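Local coordinates for uncharacterized protein (Pectobacterium carotovorum, PDB 2PH0) that probably carries heme in the cytosol as a HutX-type member of the ChuX/HutX heme-utilisation family, at residues B[108-113]-B[155-160]; B[26-31]-B[124-129]. All coordinates share one frame; numbering follows the deposited sequence.

Interaction 1: residues B[108-113]-B[155-160]; sequences IAFIER and RALASE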
ATOM      1  N   ILE B 108      14.244  -9.995   3.233  1.00 14.88           N
ATOM      2  CA  ILE B 108      14.236  -8.692   3.882  1.00 16.01           C
ATOM      3  C   ILE B 108      15.587  -8.063   3.585  1.00 17.54           C
ATOM      4  O   ILE B 108      16.620  -8.732   3.649  1.00 17.62           O
ATOM      5  CB  ILE B 108      14.041  -8.807   5.408  1.00 14.09           C
ATOM      6  CG1 ILE B 108      12.687  -9.462   5.715  1.00 19.38           C
ATOM      7  CG2 ILE B 108      14.100  -7.419   6.048  1.00 16.50           C
ATOM      8  CD1 ILE B 108      12.381  -9.615   7.204  1.00 17.72           C
ATOM      9  N   ALA B 109      15.584  -6.782   3.240  1.00 14.71           N
ATOM     10  CA  ALA B 109      16.838  -6.103   2.934  1.00 14.37           C
ATOM     11  C   ALA B 109      16.973  -4.791   3.681  1.00 14.12           C
ATOM     12  O   ALA B 109      16.011  -4.021   3.803  1.00 12.30           O
ATOM     13  CB  ALA B 109      16.947  -5.846   1.420  1.00 10.56           C
ATOM     14  N   PHE B 110      18.181  -4.548   4.190  1.00 11.06           N
ATOM     15  CA  PHE B 110      18.508  -3.315   4.887  1.00 11.92           C
ATOM     16  C   PHE B 110      19.421  -2.587   3.898  1.00 14.59           C
ATOM     17  O   PHE B 110      20.542  -3.016   3.628  1.00 12.51           O
ATOM     18  CB  PHE B 110      19.236  -3.616   6.200  1.00 14.85           C
ATOM     19  CG  PHE B 110      18.344  -4.200   7.266  1.00 15.25           C
ATOM     20  CD1 PHE B 110      17.962  -5.539   7.227  1.00 19.12           C
ATOM     21  CD2 PHE B 110      17.878  -3.404   8.304  1.00 14.40           C
ATOM     22  CE1 PHE B 110      17.123  -6.070   8.218  1.00 19.27           C
ATOM     23  CE2 PHE B 110      17.042  -3.925   9.295  1.00 15.95           C
ATOM     24  CZ  PHE B 110      16.667  -5.261   9.248  1.00 16.81           C
ATOM     25  N   ILE B 111      18.915  -1.491   3.345  1.00 11.43           N
ATOM     26  CA  ILE B 111      19.635  -0.746   2.322  1.00 12.23           C
ATOM     27  C   ILE B 111      20.029   0.653   2.745  1.00 17.50           C
ATOM     28  O   ILE B 111      19.195   1.420   3.214  1.00 13.78           O
ATOM     29  CB  ILE B 111      18.759  -0.620   1.055  1.00 16.13           C
ATOM     30  CG1 ILE B 111      18.260  -2.001   0.624  1.00 17.14           C
ATOM     31  CG2 ILE B 111      19.538   0.047  -0.064  1.00 14.89           C
ATOM     32  CD1 ILE B 111      17.275  -1.963  -0.523  1.00 11.83           C
ATOM     33  N   GLU B 112      21.305   0.982   2.570  1.00 15.74           N
ATOM     34  CA  GLU B 112      21.788   2.317   2.880  1.00 13.85           C
ATOM     35  C   GLU B 112      22.378   2.829   1.568  1.00 16.70           C
ATOM     36  O   GLU B 112      23.427   2.363   1.133  1.00 19.80           O
ATOM     37  CB  GLU B 112      22.848   2.271   3.982  1.00 19.43           C
ATOM     38  CG  GLU B 112      22.281   1.891   5.345  1.00 16.68           C
ATOM     39  CD  GLU B 112      23.323   1.880   6.461  1.00 25.18           C
ATOM     40  OE1 GLU B 112      24.162   0.954   6.504  1.00 30.81           O
ATOM     41  OE2 GLU B 112      23.300   2.802   7.299  1.00 32.46           O
ATOM     42  N   ARG B 113      21.681   3.756   0.926  1.00 15.51           N
ATOM     43  CA  ARG B 113      22.145   4.297  -0.350  1.00 21.05           C
ATOM     44  C   ARG B 113      21.644   5.720  -0.551  1.00 22.77           C
ATOM     45  O   ARG B 113      20.776   6.193   0.175  1.00 22.15           O
ATOM     46  CB  ARG B 113      21.642   3.415  -1.502  1.00 19.90           C
ATOM     47  CG  ARG B 113      20.120   3.343  -1.593  1.00 26.70           C
ATOM     48  CD  ARG B 113      19.665   2.393  -2.691  1.00 34.16           C
ATOM     49  NE  ARG B 113      19.919   2.919  -4.029  1.00 23.48           N
ATOM     50  CZ  ARG B 113      19.061   3.662  -4.719  1.00 30.27           C
ATOM     51  NH1 ARG B 113      17.877   3.972  -4.205  1.00 22.99           N
ATOM     52  NH2 ARG B 113      19.388   4.095  -5.927  1.00 23.97           N
ATOM     53  N   ARG B 155      21.468  -0.267  11.906  1.00 14.86           N
ATOM     54  CA  ARG B 155      22.682  -1.023  11.638  1.00 15.84           C
ATOM     55  C   ARG B 155      22.854  -2.189  12.612  1.00 16.79           C
ATOM     56  O   ARG B 155      23.345  -3.248  12.230  1.00 15.29           O
ATOM     57  CB  ARG B 155      23.890  -0.092  11.666  1.00 13.30           C
ATOM     58  CG  ARG B 155      23.890   0.895  10.497  1.00 11.64           C
ATOM     59  CD  ARG B 155      25.004   1.913  10.641  1.00 16.12           C
ATOM     60  NE  ARG B 155      25.081   2.782   9.476  1.00 17.07           N
ATOM     61  CZ  ARG B 155      25.881   3.841   9.393  1.00 29.37           C
ATOM     62  NH1 ARG B 155      26.677   4.160  10.407  1.00 21.68           N
ATOM     63  NH2 ARG B 155      25.874   4.586   8.301  1.00 20.25           N
ATOM     64  N   ALA B 156      22.427  -2.010  13.859  1.00 16.49           N
ATOM     65  CA  ALA B 156      22.537  -3.074  14.860  1.00 15.97           C
ATOM     66  C   ALA B 156      21.687  -4.271  14.465  1.00 17.18           C
ATOM     67  O   ALA B 156      22.131  -5.417  14.530  1.00 14.14           O
ATOM     68  CB  ALA B 156      22.102  -2.564  16.226  1.00 15.76           C
ATOM     69  N   LEU B 157      20.454  -3.999  14.058  1.00 17.41           N
ATOM     70  CA  LEU B 157      19.543  -5.053  13.645  1.00 19.13           C
ATOM     71  C   LEU B 157      20.076  -5.762  12.408  1.00 19.25           C
ATOM     72  O   LEU B 157      20.101  -6.993  12.358  1.00 23.00           O
ATOM     73  CB  LEU B 157      18.154  -4.467  13.367  1.00 19.42           C
ATOM     74  CG  LEU B 157      17.069  -5.429  12.869  1.00 14.45           C
ATOM     75  CD1 LEU B 157      16.918  -6.606  13.833  1.00 22.29           C
ATOM     76  CD2 LEU B 157      15.763  -4.660  12.763  1.00 16.37           C
ATOM     77  N   ALA B 158      20.505  -4.995  11.409  1.00 18.11           N
ATOM     78  CA  ALA B 158      21.042  -5.593  10.193  1.00 19.73           C
ATOM     79  C   ALA B 158      22.166  -6.555  10.565  1.00 23.01           C
ATOM     80  O   ALA B 158      22.224  -7.686  10.075  1.00 21.04           O
ATOM     81  CB  ALA B 158      21.571  -4.504   9.254  1.00 18.16           C
ATOM     82  N   SER B 159      23.049  -6.096  11.447  1.00 22.24           N
ATOM     83  CA  SER B 159      24.188  -6.888  11.900  1.00 23.65           C
ATOM     84  C   SER B 159      23.836  -8.189  12.612  1.00 25.21           C
ATOM     85  O   SER B 159      24.457  -9.219  12.359  1.00 27.70           O
ATOM     86  CB  SER B 159      25.081  -6.050  12.817  1.00 23.75           C
ATOM     87  OG  SER B 159      25.662  -4.974  12.105  1.00 28.27           O
ATOM     88  N   GLU B 160      22.860  -8.165  13.511  1.00 29.17           N
ATOM     89  CA  GLU B 160      22.531  -9.403  14.204  1.00 32.14           C
ATOM     90  C   GLU B 160      21.796 -10.395  13.310  1.00 34.80           C
ATOM     91  O   GLU B 160      21.691 -11.575  13.639  1.00 34.75           O
ATOM     92  CB  GLU B 160      21.739  -9.130  15.487  1.00 35.80           C
ATOM     93  CG  GLU B 160      20.422  -8.424  15.325  1.00 38.63           C
ATOM     94  CD  GLU B 160      19.828  -8.049  16.671  1.00 57.07           C
ATOM     95  OE1 GLU B 160      20.485  -7.290  17.416  1.00 51.97           O
ATOM     96  OE2 GLU B 160      18.712  -8.515  16.987  1.00 58.28           O
TER
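Phe110, on strand 107-115, and Ala158, on helix 148-160, make the central touch where the C-terminal helix packs on one face of the antiparallel sheet of this ChuX/HutX-type fold. The strand and helix segments run at 135° to each other, their axes coming no closer than 9.5 Å.

The apolar part is built round the Phe110 ring. Ala158 CB lies over one face as a CH-pi contact, 4.2 Å from the centroid of the Phe110 ring, and it reaches back as far as the base of the side chain. Leu157 comes at the far end, its CG 3.6 Å from Phe110 CZ and its CD2 close beside, the two side chains crossing at about a right angle. Phe154, one turn back on the helix, adds an edge-to-face pair, and Val123 of the neighbouring strand also touches the ring.

The polar part lies at the partly exposed end of the contact. Arg155 CB leads off from the strand, yet the chain, extended from CG to NE, carries the guanidinium back to Glu112, and a salt bridge forms. The Arg155 guanidinium and the Glu112 carboxylate are turned 69° from each other, so the two groups do not pair side by side; both N-H groups converge on a single oxygen. The Arg155 NH2 bond to Glu112 OE2 is weak and bent. Arg155 NE carries the grip: it donates at 2.8 Å and 160° to the syn lone pair of Glu112 OE2, which sits almost in the guanidinium plane.

Interaction 2: residues B[26-31]-B[124-129]; sequences TSLFAV and VFFNAN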
ATOM      1  N   THR B  26      13.840  -7.474 -14.721  1.00 25.15           N
ATOM      2  CA  THR B  26      13.899  -8.428 -13.626  1.00 23.78           C
ATOM      3  C   THR B  26      13.152  -7.861 -12.422  1.00 23.71           C
ATOM      4  O   THR B  26      12.589  -6.770 -12.493  1.00 20.65           O
ATOM      5  CB  THR B  26      15.355  -8.729 -13.245  1.00 23.15           C
ATOM      6  OG1 THR B  26      15.388  -9.777 -12.270  1.00 30.32           O
ATOM      7  CG2 THR B  26      16.024  -7.479 -12.682  1.00 17.63           C
ATOM      8  N   SER B  27      13.149  -8.601 -11.319  1.00 25.56           N
ATOM      9  CA  SER B  27      12.450  -8.163 -10.116  1.00 24.10           C
ATOM     10  C   SER B  27      13.266  -7.173  -9.289  1.00 27.63           C
ATOM     11  O   SER B  27      14.469  -6.995  -9.508  1.00 19.02           O
ATOM     12  CB  SER B  27      12.102  -9.370  -9.242  1.00 21.23           C
ATOM     13  OG  SER B  27      13.281  -9.970  -8.720  1.00 18.46           O
ATOM     14  N   LEU B  28      12.592  -6.528  -8.341  1.00 19.55           N
ATOM     15  CA  LEU B  28      13.236  -5.575  -7.452  1.00 20.48           C
ATOM     16  C   LEU B  28      14.225  -6.339  -6.566  1.00 17.35           C
ATOM     17  O   LEU B  28      15.316  -5.842  -6.260  1.00 16.40           O
ATOM     18  CB  LEU B  28      12.193  -4.878  -6.570  1.00 20.28           C
ATOM     19  CG  LEU B  28      12.493  -3.471  -6.035  1.00 23.54           C
ATOM     20  CD1 LEU B  28      11.575  -3.182  -4.854  1.00 25.01           C
ATOM     21  CD2 LEU B  28      13.937  -3.345  -5.601  1.00 28.08           C
ATOM     22  N   PHE B  29      13.861  -7.550  -6.152  1.00 16.78           N
ATOM     23  CA  PHE B  29      14.772  -8.309  -5.300  1.00 17.34           C
ATOM     24  C   PHE B  29      16.065  -8.644  -6.030  1.00 19.05           C
ATOM     25  O   PHE B  29      17.142  -8.654  -5.427  1.00 14.45           O
ATOM     26  CB  PHE B  29      14.151  -9.613  -4.802  1.00 18.27           C
ATOM     27  CG  PHE B  29      15.066 -10.389  -3.883  1.00 23.78           C
ATOM     28  CD1 PHE B  29      15.422  -9.870  -2.639  1.00 20.19           C
ATOM     29  CD2 PHE B  29      15.605 -11.610  -4.279  1.00 25.53           C
ATOM     30  CE1 PHE B  29      16.302 -10.554  -1.802  1.00 23.53           C
ATOM     31  CE2 PHE B  29      16.486 -12.304  -3.447  1.00 24.46           C
ATOM     32  CZ  PHE B  29      16.834 -11.774  -2.207  1.00 21.06           C
ATOM     33  N   ALA B  30      15.954  -8.933  -7.321  1.00 20.38           N
ATOM     34  CA  ALA B  30      17.129  -9.264  -8.123  1.00 22.16           C
ATOM     35  C   ALA B  30      18.116  -8.095  -8.078  1.00 21.64           C
ATOM     36  O   ALA B  30      19.323  -8.290  -7.912  1.00 17.87           O
ATOM     37  CB  ALA B  30      16.714  -9.562  -9.566  1.00 18.88           C
ATOM     38  N   VAL B  31      17.593  -6.880  -8.213  1.00 18.38           N
ATOM     39  CA  VAL B  31      18.422  -5.687  -8.167  1.00 18.69           C
ATOM     40  C   VAL B  31      19.050  -5.509  -6.786  1.00 22.98           C
ATOM     41  O   VAL B  31      20.247  -5.262  -6.674  1.00 18.44           O
ATOM     42  CB  VAL B  31      17.600  -4.425  -8.512  1.00 20.53           C
ATOM     43  CG1 VAL B  31      18.471  -3.194  -8.433  1.00 18.50           C
ATOM     44  CG2 VAL B  31      17.012  -4.565  -9.905  1.00 26.48           C
ATOM     45  N   VAL B 124      13.394  -3.173   3.326  1.00 14.53           N
ATOM     46  CA  VAL B 124      12.449  -3.609   2.300  1.00 15.23           C
ATOM     47  C   VAL B 124      12.023  -5.060   2.493  1.00 12.98           C
ATOM     48  O   VAL B 124      12.855  -5.935   2.684  1.00 15.10           O
ATOM     49  CB  VAL B 124      13.064  -3.441   0.904  1.00 13.92           C
ATOM     50  CG1 VAL B 124      12.024  -3.743  -0.164  1.00 13.97           C
ATOM     51  CG2 VAL B 124      13.598  -2.002   0.740  1.00 12.41           C
ATOM     52  N   PHE B 125      10.715  -5.301   2.440  1.00 15.34           N
ATOM     53  CA  PHE B 125      10.151  -6.639   2.615  1.00 14.13           C
ATOM     54  C   PHE B 125       9.675  -7.143   1.258  1.00 15.80           C
ATOM     55  O   PHE B 125       8.859  -6.498   0.602  1.00 16.77           O
ATOM     56  CB  PHE B 125       8.986  -6.579   3.617  1.00 14.27           C
ATOM     57  CG  PHE B 125       9.390  -6.079   4.980  1.00 14.38           C
ATOM     58  CD1 PHE B 125       9.466  -6.955   6.061  1.00 14.85           C
ATOM     59  CD2 PHE B 125       9.685  -4.731   5.185  1.00 13.92           C
ATOM     60  CE1 PHE B 125       9.827  -6.495   7.326  1.00 25.15           C
ATOM     61  CE2 PHE B 125      10.045  -4.259   6.446  1.00 17.74           C
ATOM     62  CZ  PHE B 125      10.115  -5.145   7.520  1.00 16.52           C
ATOM     63  N   PHE B 126      10.191  -8.299   0.844  1.00 12.67           N
ATOM     64  CA  PHE B 126       9.886  -8.891  -0.459  1.00 12.03           C
ATOM     65  C   PHE B 126       9.075 -10.183  -0.403  1.00 11.62           C
ATOM     66  O   PHE B 126       9.245 -10.992   0.505  1.00 15.34           O
ATOM     67  CB  PHE B 126      11.186  -9.237  -1.196  1.00 14.64           C
ATOM     68  CG  PHE B 126      12.127  -8.082  -1.377  1.00 15.30           C
ATOM     69  CD1 PHE B 126      12.093  -7.315  -2.538  1.00 20.45           C
ATOM     70  CD2 PHE B 126      13.084  -7.796  -0.410  1.00 19.07           C
ATOM     71  CE1 PHE B 126      13.005  -6.281  -2.740  1.00 16.88           C
ATOM     72  CE2 PHE B 126      14.002  -6.757  -0.605  1.00 12.27           C
ATOM     73  CZ  PHE B 126      13.959  -6.006  -1.771  1.00 14.82           C
ATOM     74  N   ASN B 127       8.221 -10.385  -1.404  1.00 16.11           N
ATOM     75  CA  ASN B 127       7.440 -11.613  -1.484  1.00 21.71           C
ATOM     76  C   ASN B 127       8.219 -12.611  -2.353  1.00 23.05           C
ATOM     77  O   ASN B 127       9.341 -12.326  -2.785  1.00 21.32           O
ATOM     78  CB  ASN B 127       6.041 -11.350  -2.079  1.00 18.24           C
ATOM     79  CG  ASN B 127       6.088 -10.752  -3.476  1.00 22.51           C
ATOM     80  OD1 ASN B 127       7.074 -10.895  -4.198  1.00 21.19           O
ATOM     81  ND2 ASN B 127       5.000 -10.096  -3.872  1.00 20.44           N
ATOM     82  N   ALA B 128       7.629 -13.773  -2.612  1.00 23.19           N
ATOM     83  CA  ALA B 128       8.298 -14.802  -3.406  1.00 21.60           C
ATOM     84  C   ALA B 128       8.605 -14.386  -4.838  1.00 23.23           C
ATOM     85  O   ALA B 128       9.567 -14.873  -5.433  1.00 28.86           O
ATOM     86  CB  ALA B 128       7.468 -16.089  -3.400  1.00 24.58           C
ATOM     87  N   ASN B 129       7.797 -13.490  -5.395  1.00 19.33           N
ATOM     88  CA  ASN B 129       8.021 -13.025  -6.761  1.00 23.22           C
ATOM     89  C   ASN B 129       9.103 -11.956  -6.857  1.00 24.37           C
ATOM     90  O   ASN B 129       9.430 -11.503  -7.950  1.00 23.63           O
ATOM     91  CB  ASN B 129       6.728 -12.482  -7.372  1.00 25.41           C
ATOM     92  CG  ASN B 129       5.720 -13.572  -7.660  1.00 37.73           C
ATOM     93  OD1 ASN B 129       6.074 -14.646  -8.145  1.00 45.68           O
ATOM     94  ND2 ASN B 129       4.453 -13.298  -7.375  1.00 48.57           N
TER
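Phe29 and Phe126 meet edge-to-face where helix 28-33 lies against the end of strand 118-126. The centroids of the two rings are 5.2 Å apart and their planes stand at 69°. Phe29 CD1 is the atom that points in, 3.8 Å above the Phe126 ring and over its centre. CG anti to the backbone N (chi1 -178°) swings the Phe29 ring to where CD1 can stand there. Phe29 CB adds an off-centre CH-pi contact with the same ring, its nearest atom Phe126 CD1 at 3.8 Å. Leu28 follows, CD1 to Phe126 CE1 at 4.0 Å, its side chain crossing that of Phe126 at about a right angle. Val124 CG1 covers the opposite face of Phe126, offset toward the rim. Ser27 CB rests 3.7 Å from the backbone O of Asn129, in the turn that follows the strand.

Further out, Ser27 at the N-cap holds the helix start in shape, its OG accepting from Ala30 N at 3.2 Å. The Phe29 ring stacks on His107. Asn127 ND2 reaches Asp69 of the second subunit, linking the turn to the dimer partner.

Between the segments the contact is mainly apolar and aromatic, carried by van der Waals packing and weak C-H to pi interactions; a polar tie to the turn comes from the backbone hydrogen bond between Phe29 and Gly130.

How the interactions relate
From the N terminus the chain first passes helix 28-33, the start of interaction 2, then runs through the first strands and the small three-stranded sheet to strand 107-115, where interaction 1 begins. Strand 118-126 follows and closes the long loop of interaction 2; only then does helix 148-160 close that of interaction 1, so the two loops cross. Their strands are neighbours in the six-stranded sheet and touch directly: Ala109 O lies 2.8 Å from Val124 N, a probable hydrogen bond, and Ala109 CB packs on Phe126. The centres of interactions 1 and 2 are about 16 Å apart. The pair thus ties an N-terminal helix and the C-terminal helix to adjacent strands of one sheet.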